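Local coordinates for oxidoreductase, short chain dehydrogenase/reductase family protein (Bifidobacterium adolescentis L2-32, PDB 6OW4) that acts as an NADH-dependent 20beta-hydroxysteroid dehydrogenase of the short-chain dehydrogenase/reductase family, interconverting keto and hydroxyl groups at carbon 20 of steroids, at residues F[123-128]-F[173-179]; F[207-211]-F[225-229]. All blocks are in the same frame, centred on the assembly; numbering follows the deposited sequence.

Contact 1 of 2, residues F[123-128]-F[173-179]. With NAD (nicotinamide-adenine-dinucleotide), chain N.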
ATOM      1  N   ASP F 123     -26.711 -13.129   7.340  1.00 38.25           N
ATOM      2  CA  ASP F 123     -25.495 -13.217   8.196  1.00 37.63           C
ATOM      3  C   ASP F 123     -24.263 -12.851   7.362  1.00 35.45           C
ATOM      4  O   ASP F 123     -23.304 -12.314   7.939  1.00 34.20           O
ATOM      5  CB  ASP F 123     -25.317 -14.618   8.786  1.00 38.39           C
ATOM      6  CG  ASP F 123     -26.432 -15.046   9.724  1.00 40.32           C
ATOM      7  OD1 ASP F 123     -26.490 -14.511  10.849  1.00 43.54           O
ATOM      8  OD2 ASP F 123     -27.234 -15.911   9.321  1.00 42.26           O
ATOM      9  N   PHE F 124     -24.277 -13.158   6.062  1.00 33.46           N
ATOM     10  CA  PHE F 124     -23.170 -12.864   5.116  1.00 32.31           C
ATOM     11  C   PHE F 124     -23.737 -12.404   3.770  1.00 30.78           C
ATOM     12  O   PHE F 124     -24.894 -12.729   3.451  1.00 31.45           O
ATOM     13  CB  PHE F 124     -22.287 -14.098   4.928  1.00 32.97           C
ATOM     14  CG  PHE F 124     -22.988 -15.262   4.274  1.00 33.88           C
ATOM     15  CD1 PHE F 124     -22.996 -15.402   2.894  1.00 34.48           C
ATOM     16  CD2 PHE F 124     -23.655 -16.207   5.037  1.00 34.52           C
ATOM     17  CE1 PHE F 124     -23.651 -16.467   2.294  1.00 34.62           C
ATOM     18  CE2 PHE F 124     -24.305 -17.273   4.435  1.00 34.89           C
ATOM     19  CZ  PHE F 124     -24.302 -17.402   3.066  1.00 34.90           C
ATOM     20  N   ALA F 125     -22.925 -11.677   3.002  1.00 28.39           N
ATOM     21  CA  ALA F 125     -23.230 -11.225   1.627  1.00 27.13           C
ATOM     22  C   ALA F 125     -21.942 -11.251   0.801  1.00 25.11           C
ATOM     23  O   ALA F 125     -20.961 -10.609   1.219  1.00 22.80           O
ATOM     24  CB  ALA F 125     -23.849  -9.850   1.656  1.00 27.03           C
ATOM     25  N   PHE F 126     -21.944 -11.996  -0.306  1.00 25.29           N
ATOM     26  CA  PHE F 126     -20.849 -12.017  -1.307  1.00 25.59           C
ATOM     27  C   PHE F 126     -21.278 -11.163  -2.504  1.00 26.12           C
ATOM     28  O   PHE F 126     -22.012 -11.658  -3.381  1.00 27.68           O
ATOM     29  CB  PHE F 126     -20.485 -13.453  -1.695  1.00 25.05           C
ATOM     30  CG  PHE F 126     -19.318 -13.572  -2.643  1.00 24.31           C
ATOM     31  CD1 PHE F 126     -18.237 -12.704  -2.563  1.00 23.67           C
ATOM     32  CD2 PHE F 126     -19.289 -14.565  -3.609  1.00 24.54           C
ATOM     33  CE1 PHE F 126     -17.167 -12.819  -3.436  1.00 23.40           C
ATOM     34  CE2 PHE F 126     -18.216 -14.681  -4.480  1.00 24.21           C
ATOM     35  CZ  PHE F 126     -17.158 -13.807  -4.392  1.00 23.47           C
ATOM     36  N   LEU F 127     -20.829  -9.907  -2.516  1.00 26.43           N
ATOM     37  CA  LEU F 127     -21.242  -8.864  -3.490  1.00 26.19           C
ATOM     38  C   LEU F 127     -20.286  -8.928  -4.685  1.00 26.49           C
ATOM     39  O   LEU F 127     -19.373  -8.084  -4.781  1.00 26.37           O
ATOM     40  CB  LEU F 127     -21.232  -7.513  -2.770  1.00 26.18           C
ATOM     41  CG  LEU F 127     -21.974  -7.514  -1.432  1.00 26.69           C
ATOM     42  CD1 LEU F 127     -21.424  -6.459  -0.491  1.00 26.96           C
ATOM     43  CD2 LEU F 127     -23.467  -7.331  -1.637  1.00 26.65           C
ATOM     44  N   ASN F 128     -20.511  -9.923  -5.547  1.00 27.07           N
ATOM     45  CA  ASN F 128     -19.566 -10.409  -6.586  1.00 28.19           C
ATOM     46  C   ASN F 128     -19.941  -9.836  -7.960  1.00 28.47           C
ATOM     47  O   ASN F 128     -19.034  -9.701  -8.802  1.00 29.03           O
ATOM     48  CB  ASN F 128     -19.530 -11.941  -6.582  1.00 28.51           C
ATOM     49  CG  ASN F 128     -18.764 -12.534  -7.744  1.00 29.33           C
ATOM     50  OD1 ASN F 128     -17.541 -12.428  -7.802  1.00 30.23           O
ATOM     51  ND2 ASN F 128     -19.474 -13.170  -8.663  1.00 29.76           N
ATOM     52  N   GLY F 173     -24.634  -9.321  13.998  1.00 32.34           N
ATOM     53  CA  GLY F 173     -23.433  -9.072  13.177  1.00 31.11           C
ATOM     54  C   GLY F 173     -23.495  -9.796  11.843  1.00 30.00           C
ATOM     55  O   GLY F 173     -24.577 -10.315  11.503  1.00 31.30           O
ATOM     56  N   GLY F 174     -22.376  -9.835  11.113  1.00 27.57           N
ATOM     57  CA  GLY F 174     -22.279 -10.503   9.803  1.00 26.00           C
ATOM     58  C   GLY F 174     -20.956 -10.242   9.108  1.00 24.65           C
ATOM     59  O   GLY F 174     -20.107  -9.546   9.694  1.00 23.99           O
ATOM     60  N   SER F 175     -20.792 -10.779   7.896  1.00 24.83           N
ATOM     61  CA  SER F 175     -19.541 -10.725   7.092  1.00 25.19           C
ATOM     62  C   SER F 175     -19.855 -10.303   5.652  1.00 24.78           C
ATOM     63  O   SER F 175     -20.524 -11.078   4.940  1.00 24.81           O
ATOM     64  CB  SER F 175     -18.829 -12.052   7.124  1.00 25.44           C
ATOM     65  OG  SER F 175     -17.640 -12.008   6.348  1.00 25.81           O
ATOM     66  N   LEU F 176     -19.380  -9.120   5.248  1.00 24.62           N
ATOM     67  CA  LEU F 176     -19.482  -8.603   3.858  1.00 24.43           C
ATOM     68  C   LEU F 176     -18.200  -8.967   3.107  1.00 23.90           C
ATOM     69  O   LEU F 176     -17.113  -8.619   3.606  1.00 23.23           O
ATOM     70  CB  LEU F 176     -19.680  -7.085   3.887  1.00 24.45           C
ATOM     71  CG  LEU F 176     -20.824  -6.577   4.762  1.00 24.89           C
ATOM     72  CD1 LEU F 176     -20.788  -5.061   4.857  1.00 25.18           C
ATOM     73  CD2 LEU F 176     -22.170  -7.052   4.231  1.00 25.10           C
ATOM     74  N   ILE F 177     -18.330  -9.647   1.965  1.00 24.50           N
ATOM     75  CA  ILE F 177     -17.199  -9.960   1.040  1.00 24.34           C
ATOM     76  C   ILE F 177     -17.495  -9.302  -0.312  1.00 24.31           C
ATOM     77  O   ILE F 177     -18.444  -9.734  -0.990  1.00 24.52           O
ATOM     78  CB  ILE F 177     -16.966 -11.480   0.905  1.00 24.38           C
ATOM     79  CG1 ILE F 177     -16.842 -12.168   2.269  1.00 24.95           C
ATOM     80  CG2 ILE F 177     -15.754 -11.755   0.028  1.00 24.16           C
ATOM     81  CD1 ILE F 177     -18.127 -12.784   2.776  1.00 25.40           C
ATOM     82  N   PHE F 178     -16.710  -8.287  -0.673  1.00 24.13           N
ATOM     83  CA  PHE F 178     -16.789  -7.568  -1.968  1.00 24.25           C
ATOM     84  C   PHE F 178     -15.709  -8.125  -2.899  1.00 24.38           C
ATOM     85  O   PHE F 178     -14.543  -8.177  -2.480  1.00 24.30           O
ATOM     86  CB  PHE F 178     -16.592  -6.064  -1.759  1.00 23.97           C
ATOM     87  CG  PHE F 178     -17.639  -5.376  -0.918  1.00 23.80           C
ATOM     88  CD1 PHE F 178     -17.658  -5.522   0.461  1.00 23.75           C
ATOM     89  CD2 PHE F 178     -18.582  -4.547  -1.503  1.00 23.60           C
ATOM     90  CE1 PHE F 178     -18.612  -4.873   1.231  1.00 23.54           C
ATOM     91  CE2 PHE F 178     -19.532  -3.894  -0.733  1.00 23.80           C
ATOM     92  CZ  PHE F 178     -19.548  -4.061   0.633  1.00 23.54           C
ATOM     93  N   THR F 179     -16.082  -8.533  -4.113  1.00 25.25           N
ATOM     94  CA  THR F 179     -15.124  -8.948  -5.171  1.00 25.55           C
ATOM     95  C   THR F 179     -14.509  -7.688  -5.791  1.00 26.65           C
ATOM     96  O   THR F 179     -15.243  -6.945  -6.470  1.00 25.87           O
ATOM     97  CB  THR F 179     -15.787  -9.841  -6.228  1.00 25.71           C
ATOM     98  OG1 THR F 179     -16.464 -10.904  -5.560  1.00 26.04           O
ATOM     99  CG2 THR F 179     -14.790 -10.423  -7.206  1.00 25.88           C
TER
HETATM  100  PA  NAD N 301     -18.936 -13.445 -14.909  1.00 44.29           P
HETATM  101  O1A NAD N 301     -19.105 -12.407 -15.970  1.00 43.93           O
HETATM  102  O2A NAD N 301     -19.661 -14.734 -15.322  1.00 46.65           O
HETATM  103  O5B NAD N 301     -19.527 -12.956 -13.515  1.00 42.99           O
HETATM  104  C5B NAD N 301     -20.166 -11.685 -13.399  1.00 42.41           C
HETATM  105  C4B NAD N 301     -21.649 -11.934 -13.001  1.00 42.48           C
HETATM  106  O4B NAD N 301     -22.232 -10.565 -12.514  1.00 42.66           O
HETATM  107  C3B NAD N 301     -22.355 -12.328 -13.976  1.00 42.54           C
HETATM  108  O3B NAD N 301     -23.117 -13.545 -13.649  1.00 40.82           O
HETATM  109  C2B NAD N 301     -23.423 -11.100 -14.321  1.00 42.83           C
HETATM  110  O2B NAD N 301     -24.686 -11.651 -14.795  1.00 43.49           O
HETATM  111  C1B NAD N 301     -23.581 -10.457 -13.234  1.00 42.85           C
HETATM  112  N9A NAD N 301     -23.887  -9.023 -13.543  1.00 43.65           N
HETATM  113  C8A NAD N 301     -23.338  -8.017 -14.262  1.00 44.27           C
HETATM  114  N7A NAD N 301     -24.138  -6.927 -14.143  1.00 43.01           N
HETATM  115  C5A NAD N 301     -25.179  -7.262 -13.353  1.00 43.20           C
HETATM  116  C6A NAD N 301     -26.282  -6.518 -12.914  1.00 42.61           C
HETATM  117  N6A NAD N 301     -26.753  -5.184 -13.097  1.00 41.85           N
HETATM  118  N1A NAD N 301     -27.207  -7.093 -12.110  1.00 42.82           N
HETATM  119  C2A NAD N 301     -27.069  -8.404 -11.722  1.00 43.62           C
HETATM  120  N3A NAD N 301     -25.976  -9.144 -12.156  1.00 44.28           N
HETATM  121  C4A NAD N 301     -25.036  -8.562 -12.972  1.00 43.86           C
HETATM  122  O3  NAD N 301     -17.329 -13.752 -14.724  1.00 45.29           O
HETATM  123  PN  NAD N 301     -16.607 -13.907 -13.292  1.00 44.20           P
HETATM  124  O1N NAD N 301     -15.170 -14.279 -13.525  1.00 45.34           O
HETATM  125  O2N NAD N 301     -17.306 -15.006 -12.489  1.00 42.06           O
HETATM  126  O5D NAD N 301     -16.654 -12.507 -12.529  1.00 41.23           O
HETATM  127  C5D NAD N 301     -17.248 -12.390 -11.244  1.00 39.18           C
HETATM  128  C4D NAD N 301     -16.651 -11.159 -10.513  1.00 37.08           C
HETATM  129  O4D NAD N 301     -15.372 -11.337 -10.324  1.00 36.84           O
HETATM  130  C3D NAD N 301     -16.793  -9.905 -11.355  1.00 36.44           C
HETATM  131  O3D NAD N 301     -17.204  -8.861 -10.569  1.00 35.67           O
HETATM  132  C2D NAD N 301     -15.359  -9.648 -11.908  1.00 37.18           C
HETATM  133  O2D NAD N 301     -15.221  -8.189 -12.174  1.00 34.73           O
HETATM  134  C1D NAD N 301     -14.589 -10.072 -10.966  1.00 37.35           C
HETATM  135  N1N NAD N 301     -13.263 -10.517 -11.406  1.00 39.10           N
HETATM  136  C2N NAD N 301     -13.116 -11.667 -12.171  1.00 39.99           C
HETATM  137  C3N NAD N 301     -11.841 -12.086 -12.584  1.00 40.79           C
HETATM  138  C7N NAD N 301     -11.661 -13.359 -13.445  1.00 41.22           C
HETATM  139  O7N NAD N 301     -10.724 -13.437 -14.218  1.00 43.05           O
HETATM  140  N7N NAD N 301     -12.572 -14.447 -13.349  1.00 42.31           N
HETATM  141  C4N NAD N 301     -10.727 -11.353 -12.222  1.00 39.95           C
HETATM  142  C5N NAD N 301     -10.867 -10.208 -11.454  1.00 38.39           C
HETATM  143  C6N NAD N 301     -12.143  -9.800 -11.042  1.00 37.91           C
HETATM  144  O   HOH W   1     -24.153 -13.017  12.765  1.00 31.99           O
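Two parallel strands, 124-127 and 174-179, pair in the middle of the seven-stranded Rossmann sheet, joined by a beta-alpha-beta crossover through helix 142-170. Their short axes diverge by 6° and approach to 4.8 Å. The ladder alternates as parallel strands require: A125 N donates to S175 O (3.1 Å), I177 N to A125 O (2.9 Å) and L127 N to I177 O (2.8 Å), ending in a weak T179 N to L127 O bond of 3.4 Å. On one face A125, L127, L176 and F178 lie against helix 142-170, with L127 packed over one face of the F178 ring. On the other, F126 CD1 meets I177 CG2 at 3.7 Å, and F124 and F126 reach helix 52-63. At the C-terminal ends of the strands T179 OG1 donates to N128 OD1 (2.9 Å), while N128 O accepts a 2.7 Å hydrogen bond from NAD O3D. Backbone ladder and apolar faces thus hold the strands together, while the N128 carbonyl and T179 methyl meet the cofactor ribose.

Contact 2 of 2, residues F[207-211]-F[225-229]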
ATOM      1  N   ILE F 207     -14.488   0.165  -4.732  1.00 19.49           N
ATOM      2  CA  ILE F 207     -15.125  -0.942  -3.957  1.00 20.50           C
ATOM      3  C   ILE F 207     -14.240  -1.266  -2.748  1.00 20.80           C
ATOM      4  O   ILE F 207     -14.797  -1.452  -1.651  1.00 22.10           O
ATOM      5  CB  ILE F 207     -15.372  -2.177  -4.852  1.00 20.67           C
ATOM      6  CG1 ILE F 207     -16.522  -1.933  -5.833  1.00 20.77           C
ATOM      7  CG2 ILE F 207     -15.616  -3.424  -4.015  1.00 20.76           C
ATOM      8  CD1 ILE F 207     -16.565  -2.906  -6.986  1.00 21.14           C
ATOM      9  N   MET F 208     -12.920  -1.319  -2.946  1.00 21.61           N
ATOM     10  CA  MET F 208     -11.926  -1.648  -1.887  1.00 22.50           C
ATOM     11  C   MET F 208     -12.027  -0.639  -0.737  1.00 21.80           C
ATOM     12  O   MET F 208     -12.215  -1.080   0.411  1.00 22.81           O
ATOM     13  CB  MET F 208     -10.497  -1.659  -2.439  1.00 24.37           C
ATOM     14  CG  MET F 208     -10.113  -2.971  -3.105  1.00 25.63           C
ATOM     15  SD  MET F 208      -8.370  -3.022  -3.606  1.00 28.70           S
ATOM     16  CE  MET F 208      -7.576  -2.936  -2.002  1.00 28.88           C
ATOM     17  N   GLU F 209     -11.913   0.660  -1.032  1.00 20.92           N
ATOM     18  CA  GLU F 209     -11.910   1.745  -0.012  1.00 20.36           C
ATOM     19  C   GLU F 209     -13.321   1.923   0.568  1.00 19.59           C
ATOM     20  O   GLU F 209     -13.429   2.444   1.697  1.00 19.17           O
ATOM     21  CB  GLU F 209     -11.376   3.048  -0.612  1.00 20.41           C
ATOM     22  CG  GLU F 209     -11.157   4.152   0.409  1.00 21.21           C
ATOM     23  CD  GLU F 209     -10.292   3.779   1.603  1.00 21.61           C
ATOM     24  OE1 GLU F 209      -9.342   2.994   1.422  1.00 22.22           O
ATOM     25  OE2 GLU F 209     -10.573   4.269   2.717  1.00 22.54           O
ATOM     26  N   HIS F 210     -14.360   1.509  -0.166  1.00 19.21           N
ATOM     27  CA  HIS F 210     -15.767   1.464   0.319  1.00 19.25           C
ATOM     28  C   HIS F 210     -15.882   0.402   1.420  1.00 18.64           C
ATOM     29  O   HIS F 210     -16.404   0.727   2.503  1.00 17.93           O
ATOM     30  CB  HIS F 210     -16.743   1.227  -0.845  1.00 19.44           C
ATOM     31  CG  HIS F 210     -18.141   0.924  -0.418  1.00 19.86           C
ATOM     32  ND1 HIS F 210     -18.888   1.802   0.343  1.00 19.80           N
ATOM     33  CD2 HIS F 210     -18.934  -0.145  -0.647  1.00 20.02           C
ATOM     34  CE1 HIS F 210     -20.079   1.286   0.566  1.00 19.90           C
ATOM     35  NE2 HIS F 210     -20.133   0.090  -0.030  1.00 19.87           N
ATOM     36  N   SER F 211     -15.400  -0.816   1.148  1.00 18.56           N
ATOM     37  CA  SER F 211     -15.371  -1.959   2.101  1.00 18.42           C
ATOM     38  C   SER F 211     -14.613  -1.549   3.368  1.00 18.10           C
ATOM     39  O   SER F 211     -15.107  -1.837   4.472  1.00 18.04           O
ATOM     40  CB  SER F 211     -14.765  -3.187   1.462  1.00 18.41           C
ATOM     41  OG  SER F 211     -14.742  -4.277   2.374  1.00 18.49           O
ATOM     42  N   SER F 225     -16.165  -6.399   7.060  1.00 19.52           N
ATOM     43  CA  SER F 225     -16.182  -6.059   5.614  1.00 19.01           C
ATOM     44  C   SER F 225     -14.776  -6.220   5.038  1.00 18.00           C
ATOM     45  O   SER F 225     -13.868  -5.493   5.481  1.00 17.61           O
ATOM     46  CB  SER F 225     -16.705  -4.663   5.384  1.00 19.21           C
ATOM     47  OG  SER F 225     -16.751  -4.361   3.995  1.00 18.80           O
ATOM     48  N   ASN F 226     -14.614  -7.141   4.087  1.00 17.93           N
ATOM     49  CA  ASN F 226     -13.311  -7.450   3.442  1.00 18.18           C
ATOM     50  C   ASN F 226     -13.521  -7.576   1.932  1.00 17.99           C
ATOM     51  O   ASN F 226     -14.677  -7.751   1.502  1.00 17.35           O
ATOM     52  CB  ASN F 226     -12.680  -8.715   4.027  1.00 17.96           C
ATOM     53  CG  ASN F 226     -12.309  -8.558   5.486  1.00 18.24           C
ATOM     54  OD1 ASN F 226     -11.372  -7.833   5.817  1.00 18.26           O
ATOM     55  ND2 ASN F 226     -13.037  -9.234   6.362  1.00 18.13           N
ATOM     56  N   THR F 227     -12.429  -7.487   1.171  1.00 18.47           N
ATOM     57  CA  THR F 227     -12.409  -7.654  -0.302  1.00 19.05           C
ATOM     58  C   THR F 227     -11.538  -8.853  -0.679  1.00 19.24           C
ATOM     59  O   THR F 227     -10.580  -9.156   0.057  1.00 18.92           O
ATOM     60  CB  THR F 227     -11.903  -6.387  -0.998  1.00 19.42           C
ATOM     61  OG1 THR F 227     -10.597  -6.111  -0.492  1.00 19.76           O
ATOM     62  CG2 THR F 227     -12.807  -5.198  -0.773  1.00 19.81           C
ATOM     63  N   ILE F 228     -11.885  -9.501  -1.791  1.00 19.80           N
ATOM     64  CA  ILE F 228     -11.055 -10.525  -2.482  1.00 20.86           C
ATOM     65  C   ILE F 228     -10.642  -9.930  -3.830  1.00 21.53           C
ATOM     66  O   ILE F 228     -11.538  -9.508  -4.581  1.00 21.53           O
ATOM     67  CB  ILE F 228     -11.831 -11.847  -2.627  1.00 21.60           C
ATOM     68  CG1 ILE F 228     -12.285 -12.372  -1.262  1.00 22.16           C
ATOM     69  CG2 ILE F 228     -11.013 -12.884  -3.385  1.00 22.03           C
ATOM     70  CD1 ILE F 228     -13.206 -13.566  -1.337  1.00 23.17           C
ATOM     71  N   SER F 229      -9.336  -9.871  -4.097  1.00 22.25           N
ATOM     72  CA  SER F 229      -8.743  -9.328  -5.346  1.00 22.77           C
ATOM     73  C   SER F 229      -8.181 -10.476  -6.174  1.00 23.94           C
ATOM     74  O   SER F 229      -6.968 -10.689  -6.199  1.00 24.12           O
ATOM     75  CB  SER F 229      -7.692  -8.300  -5.032  1.00 22.71           C
ATOM     76  OG  SER F 229      -8.275  -7.165  -4.414  1.00 22.92           O
TER
HETATM   77  O   HOH W   2     -10.336  -3.614   0.878  1.00 22.38           O
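S225 starts the contact with its hydroxyl directed at helix 198-217: its OG lies 2.6 Å from S211 OG, a short hydrogen bond in which either serine could be the donor. N226 next points away from the helix, its side-chain amide hydrogen-bonded to V280 and T283. T227 turns back and fills the space beneath the helix, its CG2 packing 3.8 Å from M208 CA and 3.6 Å from S211 CB; a water bridges its OG1 (2.9 Å) and M208 O (3.2 Å). This is the return half of a Rossmann beta-alpha-beta unit, in which segment 207-211 of helix 198-217, the helix bearing the NAD-binding Y200 and K204, runs nearly antiparallel to 225-229 (156°), the axes of these segments 7.8 Å apart; H210 of this helix hydrogen-bonds to N198 and meets W145 edge-to-face, both of a second subunit. At S229, OG comes 4.2 Å from M208 SD, and D284 hydrogen-bonds both this hydroxyl and that of T227.

Both contacts are buried and belong to the same parallel sheet, where strands 174-179 and 223-230 lie side by side: L176 O and F178 N probably bond to N226 N (2.9 Å) and N226 O (3.0 Å), respectively. Contact 1 joins strand to strand near the centre of the chain, covers 540 Å² and relies on main-chain hydrogen bonds. Contact 2 lays a helix on the sheet, covers 258 Å² and depends on side-chain hydroxyls, a methyl group and a bridging water. F178 links the two, its CE1 packing 3.4 Å from S225 OG. Contact 1 touches NAD directly, and contact 2 seats on the sheet the helix that carries K204, which binds NAD, and H210, which meets another subunit.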